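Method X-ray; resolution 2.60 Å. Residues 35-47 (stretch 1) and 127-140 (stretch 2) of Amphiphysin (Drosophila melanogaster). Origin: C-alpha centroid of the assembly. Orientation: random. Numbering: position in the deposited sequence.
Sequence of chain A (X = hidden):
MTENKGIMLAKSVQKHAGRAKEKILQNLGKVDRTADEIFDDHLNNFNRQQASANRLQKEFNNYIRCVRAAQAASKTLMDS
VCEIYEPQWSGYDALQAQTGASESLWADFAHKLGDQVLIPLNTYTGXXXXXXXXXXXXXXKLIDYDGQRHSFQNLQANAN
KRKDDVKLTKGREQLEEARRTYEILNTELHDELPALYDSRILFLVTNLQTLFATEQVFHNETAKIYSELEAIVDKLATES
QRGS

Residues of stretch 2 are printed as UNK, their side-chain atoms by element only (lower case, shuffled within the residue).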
# COMPACT_ATOMS: atom_id res chain seq x y z
N ALA A 35 23.63 42.01 -15.50
CA ALA A 35 23.14 40.86 -16.28
C ALA A 35 23.60 39.54 -15.67
O ALA A 35 22.83 38.57 -15.61
CB ALA A 35 23.59 40.96 -17.70
N ASP A 36 24.83 39.50 -15.18
CA ASP A 36 25.36 38.33 -14.49
C ASP A 36 24.66 37.97 -13.17
O ASP A 36 24.48 36.78 -12.88
CB ASP A 36 26.86 38.49 -14.24
CG ASP A 36 27.64 38.50 -15.53
OD1 ASP A 36 27.11 37.92 -16.51
OD2 ASP A 36 28.74 39.09 -15.66
N GLU A 37 24.28 38.98 -12.40
CA GLU A 37 23.57 38.76 -11.15
C GLU A 37 22.17 38.24 -11.44
O GLU A 37 21.66 37.38 -10.74
CB GLU A 37 23.54 40.04 -10.30
CG GLU A 37 24.92 40.50 -9.78
CD GLU A 37 24.85 41.75 -8.90
OE1 GLU A 37 24.06 42.67 -9.20
OE2 GLU A 37 25.59 41.81 -7.89
N ILE A 38 21.55 38.75 -12.50
CA ILE A 38 20.27 38.21 -12.99
C ILE A 38 20.42 36.75 -13.38
O ILE A 38 19.53 35.96 -13.14
CB ILE A 38 19.75 39.05 -14.21
CG1 ILE A 38 19.05 40.31 -13.73
CG2 ILE A 38 18.83 38.25 -15.13
CD1 ILE A 38 19.25 41.50 -14.64
N PHE A 39 21.54 36.39 -14.02
CA PHE A 39 21.75 35.03 -14.49
C PHE A 39 21.84 34.11 -13.29
O PHE A 39 21.27 33.03 -13.29
CB PHE A 39 23.05 34.94 -15.30
CG PHE A 39 23.32 33.58 -15.88
CD1 PHE A 39 22.97 33.30 -17.19
CD2 PHE A 39 23.95 32.60 -15.13
CE1 PHE A 39 23.23 32.05 -17.73
CE2 PHE A 39 24.21 31.34 -15.66
CZ PHE A 39 23.84 31.06 -16.96
N ASP A 40 22.57 34.56 -12.26
CA ASP A 40 22.75 33.81 -11.03
C ASP A 40 21.43 33.51 -10.39
O ASP A 40 21.24 32.43 -9.89
CB ASP A 40 23.59 34.61 -10.05
CG ASP A 40 25.04 34.20 -10.07
OD1 ASP A 40 25.44 33.47 -9.12
OD2 ASP A 40 25.84 34.55 -10.97
N ASP A 41 20.54 34.50 -10.36
CA ASP A 41 19.23 34.32 -9.76
C ASP A 41 18.45 33.28 -10.53
O ASP A 41 17.74 32.48 -9.92
CB ASP A 41 18.46 35.64 -9.71
CG ASP A 41 18.94 36.57 -8.60
OD1 ASP A 41 19.83 36.19 -7.83
OD2 ASP A 41 18.49 37.72 -8.44
N HIS A 42 18.59 33.28 -11.85
CA HIS A 42 17.98 32.26 -12.71
C HIS A 42 18.50 30.87 -12.38
O HIS A 42 17.76 29.89 -12.44
CB HIS A 42 18.26 32.52 -14.18
CG HIS A 42 17.47 33.65 -14.76
ND1 HIS A 42 16.10 33.63 -14.84
CD2 HIS A 42 17.87 34.82 -15.31
CE1 HIS A 42 15.68 34.74 -15.42
NE2 HIS A 42 16.73 35.48 -15.71
N LEU A 43 19.79 30.79 -12.06
CA LEU A 43 20.41 29.56 -11.62
C LEU A 43 19.85 29.04 -10.31
O LEU A 43 19.67 27.85 -10.17
CB LEU A 43 21.91 29.75 -11.43
CG LEU A 43 22.80 29.79 -12.67
CD1 LEU A 43 24.25 29.63 -12.23
CD2 LEU A 43 22.42 28.71 -13.66
N ASN A 44 19.61 29.92 -9.34
CA ASN A 44 19.12 29.49 -8.03
C ASN A 44 17.76 28.91 -8.19
O ASN A 44 17.44 27.92 -7.56
CB ASN A 44 19.06 30.63 -7.02
CG ASN A 44 20.44 31.09 -6.60
OD1 ASN A 44 21.47 30.60 -7.07
ND2 ASN A 44 20.46 32.09 -5.71
N ASN A 45 16.98 29.52 -9.07
CA ASN A 45 15.62 29.11 -9.36
C ASN A 45 15.58 27.77 -10.07
O ASN A 45 14.63 27.05 -9.91
CB ASN A 45 14.94 30.13 -10.27
CG ASN A 45 14.53 31.39 -9.55
OD1 ASN A 45 14.63 31.50 -8.32
ND2 ASN A 45 14.07 32.38 -10.32
N PHE A 46 16.60 27.47 -10.85
CA PHE A 46 16.61 26.28 -11.69
C PHE A 46 17.07 25.09 -10.87
O PHE A 46 16.50 23.99 -10.96
CB PHE A 46 17.54 26.51 -12.89
CG PHE A 46 18.04 25.25 -13.51
CD1 PHE A 46 17.28 24.57 -14.43
CD2 PHE A 46 19.29 24.74 -13.17
CE1 PHE A 46 17.75 23.41 -15.00
CE2 PHE A 46 19.74 23.58 -13.73
CZ PHE A 46 18.96 22.91 -14.65
N ASN A 47 18.14 25.31 -10.10
CA ASN A 47 18.61 24.37 -9.10
C ASN A 47 17.47 23.95 -8.17
O ASN A 47 17.33 22.77 -7.88
CB ASN A 47 19.72 24.99 -8.26
CG ASN A 47 21.05 25.06 -8.98
OD1 ASN A 47 21.30 24.36 -9.96
ND2 ASN A 47 21.91 25.92 -8.50
N UNK A 127 14.37 16.88 -18.47
CA UNK A 127 14.89 18.02 -19.19
C UNK A 127 15.87 18.84 -18.37
O UNK A 127 16.64 19.60 -18.94
n UNK A 127 10.70 20.36 -18.30
c UNK A 127 12.96 19.65 -18.74
o UNK A 127 11.28 19.94 -20.41
c UNK A 127 13.76 18.89 -19.76
c UNK A 127 11.57 20.00 -19.23
N UNK A 128 15.90 18.62 -17.06
CA UNK A 128 16.82 19.35 -16.17
C UNK A 128 18.32 19.00 -16.29
O UNK A 128 19.15 19.92 -16.32
c UNK A 128 13.88 19.23 -14.44
c UNK A 128 15.01 21.31 -14.30
c UNK A 128 13.80 21.95 -14.09
c UNK A 128 12.67 19.86 -14.24
c UNK A 128 16.36 19.26 -14.71
c UNK A 128 12.62 21.21 -14.07
c UNK A 128 15.06 19.95 -14.46
N UNK A 129 18.71 17.73 -16.29
CA UNK A 129 20.13 17.37 -16.50
C UNK A 129 20.77 17.90 -17.79
O UNK A 129 21.94 18.23 -17.75
c UNK A 129 18.74 15.43 -16.57
c UNK A 129 17.90 16.54 -15.98
c UNK A 129 20.13 15.83 -16.44
N UNK A 130 20.02 18.01 -18.88
CA UNK A 130 20.55 18.51 -20.17
C UNK A 130 20.69 20.06 -20.19
O UNK A 130 21.49 20.63 -20.92
c UNK A 130 19.65 18.00 -21.31
o UNK A 130 19.52 16.82 -24.59
c UNK A 130 20.12 18.25 -22.75
c UNK A 130 19.12 17.70 -23.78
o UNK A 130 17.93 18.12 -23.79
N UNK A 131 19.87 20.71 -19.37
CA UNK A 131 19.92 22.13 -19.11
C UNK A 131 21.09 22.43 -18.22
O UNK A 131 21.81 23.38 -18.46
c UNK A 131 18.63 22.58 -18.41
c UNK A 131 16.94 24.85 -20.77
se UNK A 131 18.59 25.22 -20.01
c UNK A 131 18.44 24.09 -18.27
N UNK A 132 21.31 21.61 -17.20
CA UNK A 132 22.47 21.77 -16.31
C UNK A 132 23.75 21.62 -17.13
O UNK A 132 24.69 22.37 -16.98
c UNK A 132 24.06 20.33 -11.64
c UNK A 132 22.41 20.74 -15.16
n UNK A 132 23.87 19.40 -10.48
c UNK A 132 23.15 20.00 -12.85
c UNK A 132 23.50 20.83 -14.10
N UNK A 133 23.76 20.66 -18.04
CA UNK A 133 24.89 20.48 -18.93
C UNK A 133 25.15 21.74 -19.76
O UNK A 133 26.31 22.15 -19.93
n UNK A 133 27.09 15.73 -22.58
c UNK A 133 25.97 18.72 -20.42
c UNK A 133 26.92 17.18 -22.21
c UNK A 133 24.67 19.28 -19.85
c UNK A 133 25.77 17.40 -21.19
N UNK A 134 24.08 22.36 -20.26
CA UNK A 134 24.23 23.59 -21.01
C UNK A 134 24.73 24.74 -20.15
O UNK A 134 25.51 25.56 -20.61
c UNK A 134 21.76 25.22 -23.43
c UNK A 134 23.08 25.00 -22.75
c UNK A 134 21.85 26.23 -24.55
c UNK A 134 22.92 23.98 -21.66
n UNK A 134 20.81 25.94 -25.57
N UNK A 135 24.30 24.81 -18.90
CA UNK A 135 24.75 25.88 -18.03
C UNK A 135 26.24 25.75 -17.71
O UNK A 135 26.94 26.75 -17.68
c UNK A 135 23.98 25.90 -16.74
c UNK A 135 22.57 26.41 -16.99
c UNK A 135 24.70 26.76 -15.71
N UNK A 136 26.69 24.52 -17.45
CA UNK A 136 28.10 24.23 -17.17
C UNK A 136 28.95 24.49 -18.43
O UNK A 136 30.13 24.78 -18.33
o UNK A 136 27.90 20.80 -13.64
o UNK A 136 26.81 20.45 -15.48
c UNK A 136 27.85 22.62 -15.19
c UNK A 136 28.27 22.78 -16.65
c UNK A 136 27.51 21.18 -14.76
N UNK A 137 28.34 24.38 -19.60
CA UNK A 137 29.01 24.80 -20.83
C UNK A 137 29.13 26.32 -20.92
O UNK A 137 30.12 26.82 -21.40
c UNK A 137 28.30 24.27 -22.07
c UNK A 137 29.17 24.28 -23.31
n UNK A 137 27.63 24.64 -26.79
c UNK A 137 28.78 24.56 -25.82
c UNK A 137 28.41 23.77 -24.55
N UNK A 138 28.13 27.07 -20.47
CA UNK A 138 28.23 28.53 -20.49
C UNK A 138 29.31 28.96 -19.51
O UNK A 138 30.19 29.72 -19.89
n UNK A 138 26.68 32.53 -18.36
c UNK A 138 27.19 31.19 -18.57
c UNK A 138 27.05 33.36 -17.38
c UNK A 138 26.91 30.70 -19.98
n UNK A 138 26.50 34.57 -17.29
c UNK A 138 26.88 29.18 -20.15
n UNK A 138 27.95 32.99 -16.47
N UNK A 139 29.24 28.47 -18.27
CA UNK A 139 30.22 28.82 -17.23
C UNK A 139 31.64 28.48 -17.68
O UNK A 139 32.58 29.20 -17.38
c UNK A 139 28.49 28.51 -15.34
o UNK A 139 27.76 29.29 -15.94
c UNK A 139 29.89 28.12 -15.89
n UNK A 139 28.11 27.93 -14.20
N UNK A 140 31.80 27.40 -18.43
CA UNK A 140 33.12 26.99 -18.89
C UNK A 140 33.64 27.97 -19.97
O UNK A 140 34.72 28.53 -19.85
c UNK A 140 34.03 23.42 -20.30
c UNK A 140 33.01 25.56 -19.41
c UNK A 140 31.98 22.12 -19.66
n UNK A 140 31.26 21.55 -18.68
n UNK A 140 31.54 22.04 -20.92
c UNK A 140 34.28 24.87 -19.86
n UNK A 140 33.13 22.75 -19.35

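Position 127 carries three carbons, the third bearing one oxygen and one nitrogen, and its side chain makes no contact with stretch 1: a terminal amide on a two-carbon spacer, Gln 127. At position 128 one carbon leads into a six-carbon ring without a hydroxyl, and a ring carbon approaches the Phe 46 ring; this is Phe 128. Its CD2 lies 3.5 Å from Phe 46 CE1; the rings are oblique, with centroids 5.8 Å apart and planes at 41°.

Position 129 has three carbons closing onto its own backbone N, so it is Pro 129; lacking an amide hydrogen, it cannot donate to the preceding turn, and the helix is kinked here. Three carbons ending in two oxygens, on a CA-to-CB bond directed away from stretch 1, identify position 130 as Glu 130.

Position 131 is an unbranched chain of two carbons, a selenium and a carbon; its near part touches the Phe 46 ring while its end leads away. It is selenomethionine, Met 131, with CG 3.4 Å from Phe 46 CE1. Position 132 has four carbons in a row ending in nitrogen, with CB 4.1 Å from Phe 46 CZ: Lys 132. The same pattern without contact to stretch 1 gives, at positions 133 and 134, Lys 133 and Lys 134.

At position 135 one carbon carries two others, a beta-branched apolar group meeting Leu 43: Val 135. Its CG1 is 3.6 Å from Leu 43 CD2. Neither of the next two touches stretch 1: position 136, three carbons and two terminal oxygens, is Glu 136; position 137, four carbons and a nitrogen, is Lys 137.

Position 138 shows three carbons, a nitrogen, and a carbon bearing two more nitrogens; this planar end lies over the Phe 39 ring, planes at 18°. It is Arg 138, its CZ 3.7 Å from the centroid of the Phe 39 ring and 5° off the ring normal. Position 139, two carbons with one oxygen and one nitrogen on the second, also nears Phe 39: Asn 139, its OD1 4.1 Å from Phe 39 CE2. Position 140 repeats the guanidinium pattern beyond reach of stretch 1: Arg 140.

The helices run roughly antiparallel, at 153°. Phe 46 packs against Phe 128 and Met 131 near one end, Leu 43 meets Val 135 between, and Phe 39 supports Arg 138 near the other. That guanidinium offers its face to the ring, a cation-pi contact, and its edge to Asp 36, where Arg 138 NH2 and Asp 36 OD1 form a 3.5 Å salt bridge. No hydrogen bond crosses, so apolar packing and this charged, stacked group hold the 454 Å² contact.

Stretch 2 127-140: QFPEMKKKVEKRNR
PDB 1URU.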